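Local coordinates for translation initiation factor eIF2b-like protein (Chaetomium thermophilum, PDB 4ZEM), which is the beta subunit of the eIF2B complex, which probably promotes exchange of GDP for GTP on eIF2 during translation initiation, at residues T14-L19 against I49-R54; Q55-S60 against Y70-A75; L196-S201 against V268-K273. All coordinates share one frame; numbering follows the deposited sequence.

Interaction 1. Residues T14-L19 against I49-R54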
loop_
_atom_site.group_PDB
_atom_site.type_symbol
_atom_site.label_atom_id
_atom_site.label_comp_id
_atom_site.label_asym_id
_atom_site.label_seq_id
_atom_site.Cartn_x
_atom_site.Cartn_y
_atom_site.Cartn_z
ATOM N N THR A 14 18.261 -9.637 5.046
ATOM C CA THR A 14 19.686 -9.337 4.971
ATOM C C THR A 14 19.891 -7.939 4.388
ATOM O O THR A 14 20.775 -7.198 4.823
ATOM C CB THR A 14 20.449 -10.380 4.126
ATOM O OG1 THR A 14 19.899 -10.431 2.805
ATOM C CG2 THR A 14 20.351 -11.757 4.764
ATOM N N TRP A 15 19.067 -7.586 3.405
ATOM C CA TRP A 15 19.120 -6.262 2.792
ATOM C C TRP A 15 18.831 -5.176 3.825
ATOM O O TRP A 15 19.456 -4.117 3.820
ATOM C CB TRP A 15 18.123 -6.161 1.633
ATOM C CG TRP A 15 18.081 -4.806 0.981
ATOM C CD1 TRP A 15 18.877 -4.364 -0.033
ATOM C CD2 TRP A 15 17.190 -3.722 1.292
ATOM N NE1 TRP A 15 18.546 -3.074 -0.371
ATOM C CE2 TRP A 15 17.513 -2.656 0.426
ATOM C CE3 TRP A 15 16.151 -3.552 2.214
ATOM C CZ2 TRP A 15 16.836 -1.436 0.456
ATOM C CZ3 TRP A 15 15.480 -2.338 2.244
ATOM C CH2 TRP A 15 15.826 -1.296 1.369
ATOM N N THR A 16 17.882 -5.455 4.711
ATOM C CA THR A 16 17.446 -4.492 5.718
ATOM C C THR A 16 18.524 -4.083 6.730
ATOM O O THR A 16 18.590 -2.916 7.119
ATOM C CB THR A 16 16.223 -5.028 6.488
ATOM O OG1 THR A 16 15.196 -5.383 5.555
ATOM C CG2 THR A 16 15.678 -3.973 7.438
ATOM N N LYS A 17 19.374 -5.015 7.157
ATOM C CA LYS A 17 20.371 -4.656 8.168
ATOM C C LYS A 17 21.760 -4.356 7.613
ATOM O O LYS A 17 22.688 -4.076 8.373
ATOM C CB LYS A 17 20.486 -5.747 9.234
ATOM C CG LYS A 17 20.021 -5.269 10.599
ATOM C CD LYS A 17 20.711 -3.949 10.953
ATOM C CE LYS A 17 20.667 -3.652 12.441
ATOM N NZ LYS A 17 21.363 -4.704 13.235
ATOM N N SER A 18 21.906 -4.407 6.298
ATOM C CA SER A 18 23.099 -3.863 5.676
ATOM C C SER A 18 22.842 -2.407 5.321
ATOM O O SER A 18 23.758 -1.672 4.986
ATOM C CB SER A 18 23.482 -4.664 4.433
ATOM O OG SER A 18 22.330 -5.058 3.710
ATOM N N LEU A 19 21.585 -1.998 5.448
ATOM C CA LEU A 19 21.133 -0.680 5.011
ATOM C C LEU A 19 21.946 0.477 5.603
ATOM O O LEU A 19 22.385 1.378 4.883
ATOM C CB LEU A 19 19.653 -0.524 5.370
ATOM C CG LEU A 19 18.779 0.366 4.500
ATOM C CD1 LEU A 19 18.757 -0.163 3.082
ATOM C CD2 LEU A 19 17.375 0.405 5.075
ATOM N N ILE A 49 10.674 0.249 0.108
ATOM C CA ILE A 49 10.811 1.547 -0.541
ATOM C C ILE A 49 10.958 2.659 0.499
ATOM O O ILE A 49 11.822 3.530 0.372
ATOM C CB ILE A 49 9.607 1.857 -1.451
ATOM C CG1 ILE A 49 9.467 0.782 -2.531
ATOM C CG2 ILE A 49 9.761 3.228 -2.091
ATOM C CD1 ILE A 49 10.685 0.657 -3.431
ATOM N N ALA A 50 10.134 2.605 1.541
ATOM C CA ALA A 50 10.174 3.608 2.604
ATOM C C ALA A 50 11.542 3.632 3.298
ATOM O O ALA A 50 12.097 4.696 3.566
ATOM C CB ALA A 50 9.060 3.347 3.623
ATOM N N GLN A 51 12.085 2.455 3.577
ATOM C CA GLN A 51 13.387 2.354 4.224
ATOM C C GLN A 51 14.526 2.854 3.338
ATOM O O GLN A 51 15.454 3.518 3.819
ATOM C CB GLN A 51 13.647 0.908 4.655
ATOM C CG GLN A 51 13.127 0.604 6.044
ATOM C CD GLN A 51 13.168 -0.866 6.381
ATOM O OE1 GLN A 51 12.910 -1.716 5.531
ATOM N NE2 GLN A 51 13.499 -1.177 7.628
ATOM N N LEU A 52 14.466 2.523 2.052
ATOM C CA LEU A 52 15.483 2.973 1.107
ATOM C C LEU A 52 15.416 4.496 0.955
ATOM O O LEU A 52 16.451 5.166 0.922
ATOM C CB LEU A 52 15.308 2.272 -0.248
ATOM C CG LEU A 52 16.376 2.452 -1.342
ATOM C CD1 LEU A 52 16.250 3.773 -2.110
ATOM C CD2 LEU A 52 17.776 2.278 -0.762
ATOM N N LEU A 53 14.201 5.033 0.853
ATOM C CA LEU A 53 14.014 6.474 0.712
ATOM C C LEU A 53 14.507 7.210 1.955
ATOM O O LEU A 53 15.050 8.312 1.862
ATOM C CB LEU A 53 12.547 6.807 0.437
ATOM C CG LEU A 53 12.047 6.388 -0.948
ATOM C CD1 LEU A 53 10.655 6.948 -1.212
ATOM C CD2 LEU A 53 13.030 6.822 -2.038
ATOM N N ARG A 54 14.333 6.586 3.117
ATOM C CA ARG A 54 14.846 7.145 4.361
ATOM C C ARG A 54 16.369 7.270 4.315
ATOM O O ARG A 54 16.942 8.253 4.796
ATOM C CB ARG A 54 14.433 6.287 5.551
ATOM C CG ARG A 54 14.721 6.927 6.896
ATOM C CD ARG A 54 14.281 6.031 8.035
ATOM N NE ARG A 54 14.668 6.574 9.329
ATOM C CZ ARG A 54 15.772 6.227 9.982
ATOM N NH1 ARG A 54 16.599 5.331 9.461
ATOM N NH2 ARG A 54 16.045 6.776 11.158
#

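Interaction 2. Residues Q55-S60 against Y70-A75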
loop_
_atom_site.group_PDB
_atom_site.type_symbol
_atom_site.label_atom_id
_atom_site.label_comp_id
_atom_site.label_asym_id
_atom_site.label_seq_id
_atom_site.Cartn_x
_atom_site.Cartn_y
_atom_site.Cartn_z
ATOM N N GLN A 55 17.015 6.274 3.722
ATOM C CA GLN A 55 18.464 6.266 3.614
ATOM C C GLN A 55 18.930 7.284 2.574
ATOM O O GLN A 55 20.013 7.857 2.692
ATOM C CB GLN A 55 18.959 4.872 3.230
ATOM C CG GLN A 55 19.026 3.898 4.381
ATOM C CD GLN A 55 19.910 4.376 5.515
ATOM O OE1 GLN A 55 20.991 4.920 5.292
ATOM N NE2 GLN A 55 19.451 4.169 6.746
ATOM N N VAL A 56 18.095 7.514 1.565
ATOM C CA VAL A 56 18.355 8.555 0.576
ATOM C C VAL A 56 18.337 9.929 1.238
ATOM O O VAL A 56 19.216 10.751 1.002
ATOM C CB VAL A 56 17.323 8.505 -0.572
ATOM C CG1 VAL A 56 17.436 9.727 -1.462
ATOM C CG2 VAL A 56 17.499 7.233 -1.381
ATOM N N VAL A 57 17.343 10.163 2.089
ATOM C CA VAL A 57 17.252 11.417 2.829
ATOM C C VAL A 57 18.480 11.579 3.721
ATOM O O VAL A 57 19.057 12.660 3.813
ATOM C CB VAL A 57 15.966 11.492 3.679
ATOM C CG1 VAL A 57 15.979 12.733 4.562
ATOM C CG2 VAL A 57 14.741 11.495 2.776
ATOM N N ALA A 58 18.876 10.490 4.368
ATOM C CA ALA A 58 20.000 10.505 5.300
ATOM C C ALA A 58 21.380 10.639 4.645
ATOM O O ALA A 58 22.198 11.432 5.092
ATOM C CB ALA A 58 19.968 9.248 6.158
ATOM N N LYS A 59 21.649 9.848 3.612
ATOM C CA LYS A 59 22.996 9.767 3.054
ATOM C C LYS A 59 23.266 10.547 1.763
ATOM O O LYS A 59 24.422 10.845 1.472
ATOM C CB LYS A 59 23.366 8.302 2.833
ATOM C CG LYS A 59 23.318 7.454 4.094
ATOM C CD LYS A 59 23.847 6.058 3.816
ATOM C CE LYS A 59 24.149 5.303 5.098
ATOM N NZ LYS A 59 24.983 4.096 4.832
ATOM N N SER A 60 22.240 10.849 0.970
ATOM C CA SER A 60 22.477 11.585 -0.277
ATOM C C SER A 60 22.934 13.024 0.005
ATOM O O SER A 60 22.751 13.535 1.110
ATOM C CB SER A 60 21.232 11.577 -1.167
ATOM O OG SER A 60 20.259 12.494 -0.702
ATOM N N TYR A 70 14.427 16.209 -5.549
ATOM C CA TYR A 70 14.993 15.640 -6.762
ATOM C C TYR A 70 15.628 14.288 -6.440
ATOM O O TYR A 70 15.484 13.331 -7.203
ATOM C CB TYR A 70 16.022 16.587 -7.396
ATOM C CG TYR A 70 16.726 15.993 -8.596
ATOM C CD1 TYR A 70 16.232 16.199 -9.878
ATOM C CD2 TYR A 70 17.869 15.213 -8.450
ATOM C CE1 TYR A 70 16.856 15.652 -10.977
ATOM C CE2 TYR A 70 18.499 14.656 -9.544
ATOM C CZ TYR A 70 17.992 14.882 -10.809
ATOM O OH TYR A 70 18.620 14.337 -11.905
ATOM N N ARG A 71 16.325 14.215 -5.307
ATOM C CA ARG A 71 17.001 12.986 -4.899
ATOM C C ARG A 71 16.027 11.843 -4.683
ATOM O O ARG A 71 16.233 10.735 -5.178
ATOM C CB ARG A 71 17.791 13.205 -3.608
ATOM C CG ARG A 71 19.058 13.995 -3.784
ATOM C CD ARG A 71 19.919 13.372 -4.849
ATOM N NE ARG A 71 21.195 14.057 -4.983
ATOM C CZ ARG A 71 22.046 13.827 -5.971
ATOM N NH1 ARG A 71 21.738 12.934 -6.900
ATOM N NH2 ARG A 71 23.194 14.487 -6.033
ATOM N N VAL A 72 14.964 12.127 -3.942
ATOM C CA VAL A 72 13.948 11.132 -3.631
ATOM C C VAL A 72 13.215 10.673 -4.882
ATOM O O VAL A 72 12.961 9.479 -5.068
ATOM C CB VAL A 72 12.944 11.675 -2.599
ATOM C CG1 VAL A 72 11.780 10.716 -2.424
ATOM C CG2 VAL A 72 13.651 11.908 -1.269
ATOM N N GLN A 73 12.883 11.625 -5.746
ATOM C CA GLN A 73 12.153 11.302 -6.960
ATOM C C GLN A 73 12.999 10.459 -7.910
ATOM O O GLN A 73 12.502 9.510 -8.519
ATOM C CB GLN A 73 11.684 12.576 -7.655
ATOM C CG GLN A 73 11.480 12.393 -9.139
ATOM C CD GLN A 73 10.652 13.491 -9.756
ATOM O OE1 GLN A 73 10.189 14.404 -9.070
ATOM N NE2 GLN A 73 10.443 13.398 -11.062
ATOM N N THR A 74 14.278 10.802 -8.032
ATOM C CA THR A 74 15.188 10.045 -8.881
ATOM C C THR A 74 15.385 8.608 -8.397
ATOM O O THR A 74 15.365 7.667 -9.195
ATOM C CB THR A 74 16.561 10.725 -8.977
ATOM O OG1 THR A 74 16.390 12.090 -9.376
ATOM C CG2 THR A 74 17.421 10.013 -9.997
ATOM N N ALA A 75 15.594 8.441 -7.094
ATOM C CA ALA A 75 15.752 7.107 -6.524
ATOM C C ALA A 75 14.450 6.323 -6.655
ATOM O O ALA A 75 14.464 5.133 -6.972
ATOM C CB ALA A 75 16.185 7.190 -5.072
#

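Interaction 3. Residues L196-S201 against V268-K273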
loop_
_atom_site.group_PDB
_atom_site.type_symbol
_atom_site.label_atom_id
_atom_site.label_comp_id
_atom_site.label_asym_id
_atom_site.label_seq_id
_atom_site.Cartn_x
_atom_site.Cartn_y
_atom_site.Cartn_z
ATOM N N LEU A 196 -17.665 -14.893 1.134
ATOM C CA LEU A 196 -16.928 -15.425 0.005
ATOM C C LEU A 196 -15.622 -14.640 -0.122
ATOM O O LEU A 196 -15.628 -13.433 -0.356
ATOM C CB LEU A 196 -17.787 -15.354 -1.268
ATOM C CG LEU A 196 -17.307 -15.844 -2.645
ATOM C CD1 LEU A 196 -16.357 -14.882 -3.333
ATOM C CD2 LEU A 196 -16.720 -17.248 -2.579
ATOM N N ALA A 197 -14.505 -15.332 0.064
ATOM C CA ALA A 197 -13.194 -14.703 -0.055
ATOM C C ALA A 197 -12.520 -15.186 -1.320
ATOM O O ALA A 197 -12.152 -16.358 -1.429
ATOM C CB ALA A 197 -12.329 -15.017 1.157
ATOM N N TYR A 198 -12.319 -14.276 -2.267
ATOM C CA TYR A 198 -11.770 -14.680 -3.550
ATOM C C TYR A 198 -10.263 -14.492 -3.506
ATOM O O TYR A 198 -9.783 -13.376 -3.310
ATOM C CB TYR A 198 -12.392 -13.877 -4.695
ATOM C CG TYR A 198 -11.815 -14.224 -6.043
ATOM C CD1 TYR A 198 -12.412 -15.209 -6.826
ATOM C CD2 TYR A 198 -10.674 -13.597 -6.530
ATOM C CE1 TYR A 198 -11.894 -15.559 -8.056
ATOM C CE2 TYR A 198 -10.147 -13.941 -7.768
ATOM C CZ TYR A 198 -10.765 -14.927 -8.524
ATOM O OH TYR A 198 -10.265 -15.284 -9.755
ATOM N N GLN A 199 -9.534 -15.598 -3.666
ATOM C CA GLN A 199 -8.067 -15.617 -3.583
ATOM C C GLN A 199 -7.494 -14.729 -2.481
ATOM O O GLN A 199 -6.776 -13.779 -2.775
ATOM C CB GLN A 199 -7.447 -15.208 -4.919
ATOM C CG GLN A 199 -7.822 -16.094 -6.087
ATOM C CD GLN A 199 -6.738 -16.116 -7.146
ATOM O OE1 GLN A 199 -5.628 -15.637 -6.918
ATOM N NE2 GLN A 199 -7.050 -16.683 -8.306
ATOM N N PRO A 200 -7.819 -15.033 -1.216
ATOM C CA PRO A 200 -7.409 -14.165 -0.106
ATOM C C PRO A 200 -5.898 -13.950 0.011
ATOM O O PRO A 200 -5.113 -14.899 -0.031
ATOM C CB PRO A 200 -7.949 -14.901 1.133
ATOM C CG PRO A 200 -8.141 -16.302 0.702
ATOM C CD PRO A 200 -8.543 -16.226 -0.738
ATOM N N SER A 201 -5.514 -12.686 0.164
ATOM C CA SER A 201 -4.133 -12.290 0.434
ATOM C C SER A 201 -3.881 -12.278 1.942
ATOM O O SER A 201 -4.775 -12.616 2.718
ATOM C CB SER A 201 -3.863 -10.905 -0.151
ATOM O OG SER A 201 -4.818 -9.965 0.327
ATOM N N VAL A 268 -18.978 -10.598 -0.394
ATOM C CA VAL A 268 -17.747 -10.957 -1.084
ATOM C C VAL A 268 -16.642 -9.992 -0.692
ATOM O O VAL A 268 -16.835 -8.775 -0.715
ATOM C CB VAL A 268 -17.915 -10.930 -2.617
ATOM C CG1 VAL A 268 -16.605 -11.298 -3.287
ATOM C CG2 VAL A 268 -19.035 -11.877 -3.060
ATOM N N ILE A 269 -15.482 -10.539 -0.349
ATOM C CA ILE A 269 -14.344 -9.746 0.100
ATOM C C ILE A 269 -13.131 -9.968 -0.803
ATOM O O ILE A 269 -12.789 -11.104 -1.117
ATOM C CB ILE A 269 -13.991 -10.069 1.567
ATOM C CG1 ILE A 269 -15.154 -9.675 2.477
ATOM C CG2 ILE A 269 -12.741 -9.330 2.002
ATOM C CD1 ILE A 269 -14.897 -9.920 3.946
ATOM N N PHE A 270 -12.483 -8.873 -1.207
ATOM C CA PHE A 270 -11.264 -8.938 -2.016
ATOM C C PHE A 270 -10.131 -8.142 -1.400
ATOM O O PHE A 270 -10.347 -7.115 -0.753
ATOM C CB PHE A 270 -11.467 -8.334 -3.417
ATOM C CG PHE A 270 -12.497 -9.006 -4.259
ATOM C CD1 PHE A 270 -13.747 -8.436 -4.421
ATOM C CD2 PHE A 270 -12.198 -10.161 -4.953
ATOM C CE1 PHE A 270 -14.696 -9.033 -5.220
ATOM C CE2 PHE A 270 -13.144 -10.760 -5.761
ATOM C CZ PHE A 270 -14.394 -10.198 -5.893
ATOM N N GLY A 271 -8.909 -8.599 -1.634
ATOM C CA GLY A 271 -7.765 -7.771 -1.329
ATOM C C GLY A 271 -7.514 -6.947 -2.583
ATOM O O GLY A 271 -7.545 -7.474 -3.697
ATOM N N ALA A 272 -7.261 -5.660 -2.419
ATOM C CA ALA A 272 -6.939 -4.831 -3.565
ATOM C C ALA A 272 -5.432 -4.646 -3.615
ATOM O O ALA A 272 -4.811 -4.346 -2.594
ATOM C CB ALA A 272 -7.641 -3.489 -3.487
ATOM N N LYS A 273 -4.847 -4.848 -4.793
ATOM C CA LYS A 273 -3.436 -4.541 -5.005
ATOM C C LYS A 273 -3.232 -3.029 -5.088
ATOM O O LYS A 273 -2.173 -2.519 -4.735
ATOM C CB LYS A 273 -2.898 -5.205 -6.272
ATOM C CG LYS A 273 -2.823 -6.718 -6.242
ATOM C CD LYS A 273 -2.768 -7.267 -7.666
ATOM C CE LYS A 273 -2.445 -8.751 -7.692
ATOM N NZ LYS A 273 -3.263 -9.504 -6.711
HETATM O O HOH W 1 -10.179 -12.507 -0.624
HETATM O O HOH W 2 -7.382 -10.984 -1.867
#

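Interaction 1. Residues T14-L19 against I49-R54
Trp15 and Leu52 make the apolar half of this contact. The indole is presented by its six-membered ring: CH2 of Trp15 lies 4.0 Å from CB of Leu52, which sits at the ring edge and in its plane, while CZ2 reaches the CD2 methyl. CG of Trp15 stands anti to the backbone N (chi1 178°), and the far, six-membered part of the ring is what meets helix 43-59. Leu19 adds to this layer with both methyls: CD1 lies over one face of the Trp15 ring, offset toward the rim, and CD2 touches Gln51 CB at 3.8 Å. The second kind of contact is van der Waals packing on an amide. CG2 of Thr16 rests 3.5 Å from NE2 of Gln51, the two side chains crossing at about a right angle. No hydrogen bond joins the segments; Trp15 NE1 and Thr16 OG1 bond elsewhere, to Ser27 O and Leu12 O. The axes of the two short helical segments come within 11.2 Å, at 20°. Such side-chain packing of near-parallel helices, with helix 24-37 packing on the same indole through Ser30, Leu31 and Leu34, is that of the N-terminal helical domain of the eIF2B alpha/beta/delta family.

Interaction 2. Residues Q55-S60 against Y70-A75
Val56 faces Arg71 and Ala75 with its two methyls split between them. CG1, anti to the backbone N, reaches the turn of helix 65-82 at Arg71, lying 4.1 Å from Arg71 CB and also close to the carbonyl O of that residue. CG2 meets the CB of Ala75 at 3.9 Å, one helical turn further along. The Val56 and Arg71 side chains cross at about a right angle, and the small Ala75 presents just its methyl to the valine. One residue on, Val57 touches Val72 methyl to methyl, CG2 to CG2 at 4.2 Å, and both side chains pack against further helices: Val57 on Val163, Met164 and Ile167 of helix 154-182, Val72 on Val96, Leu97 and Ile100 of helix 88-104. At the end of helix 43-59, Ser60 turns OG onto the aliphatic root of Arg71, 3.6 Å from its CG. That hydroxyl donates back to Val56 O at 2.7 Å, standing 31° from the carbonyl plane, while Ser60 N reaches the same oxygen from the opposite face. Two bonds therefore grip Val56 O where the helix finishes. Beyond CG the Arg71 chain bends at chi2 (-54°), and its NE donates to Lys61 O, just past the helix end. The axes of the segments 55-59 and 70-75 pass 9.7 Å apart at 138°, as in two arms of a helical hairpin. With no hydrogen bond between the segments themselves, van der Waals contact, mostly apolar, joins them; the serine hydroxyl is satisfied by the last turn of the helix it follows, which lets it lie against arginine methylenes, and NE of Arg71 is taken up by the backbone of the connecting loop.

Interaction 3. Residues L196-S201 against V268-K273
Tyr198 leaves its strand with CG anti to the backbone N (chi1 178°) and packs on Phe270 from its first carbon. CB lies 3.4 Å from CE2 of Phe270 and touches CD2 as well. Next, CG meets the same CE2 at 3.7 Å. In the ring, CD2 of Tyr198 approaches the phenylalanine at its edge, in plane, again nearest CE2; the two rings are inclined at 58° and their centroids are 5.9 Å apart. Gln199 CG covers part of one tyrosine face, near the rim. Farther out the ring leaves Phe270 behind, and OH bonds to Ser285 O, just ahead of helix 287-296, whose Ala287 touches both aromatic side chains. The two residues belong to neighbouring parallel strands, the first and fourth of a Rossmann-like sheet with parallel strands in the order 3-2-1-4-5-6. This adjacency is the topological switch point, where the chain turns from building one half of the sheet to the other. The strands pair closely at Leu196 and Val268, whose side chains lie side by side on the same face, CD1 of Leu196 to CG1 of Val268 at 3.6 Å. Ile269 N donates to Leu196 O at 2.9 Å; the next rung, Tyr198 N to Ile269 O, is weak at 3.4 Å. Past it the backbones spread and water enters: one molecule donates to both Tyr198 O and Ile269 O, and a second accepts from Gly271 N at 2.8 Å, donates to Gln199 O and takes a weak bond from Ser201 N, at the N-cap of helix 202-214.

In the fold
All three contacts are largely buried, but they belong to two parts of the fold. Interactions 1 and 2 share helix 43-59 in the helical domain, their centres 12 Å apart: the first attaches the N-terminal helix along it, the second folds helix 65-82 back against its end, and they touch where Leu19 meets Gln55 and Leu53 meets Val72. Interaction 3 lies on the opposite side of the chain's centre, its own centre about 29 Å and 35 Å from those of interactions 1 and 2, within the central sheet. The chemistry follows: the helix pairs join through side chains without hydrogen bonds across, whereas the strands add backbone bonds and bridging waters to their side-chain packing.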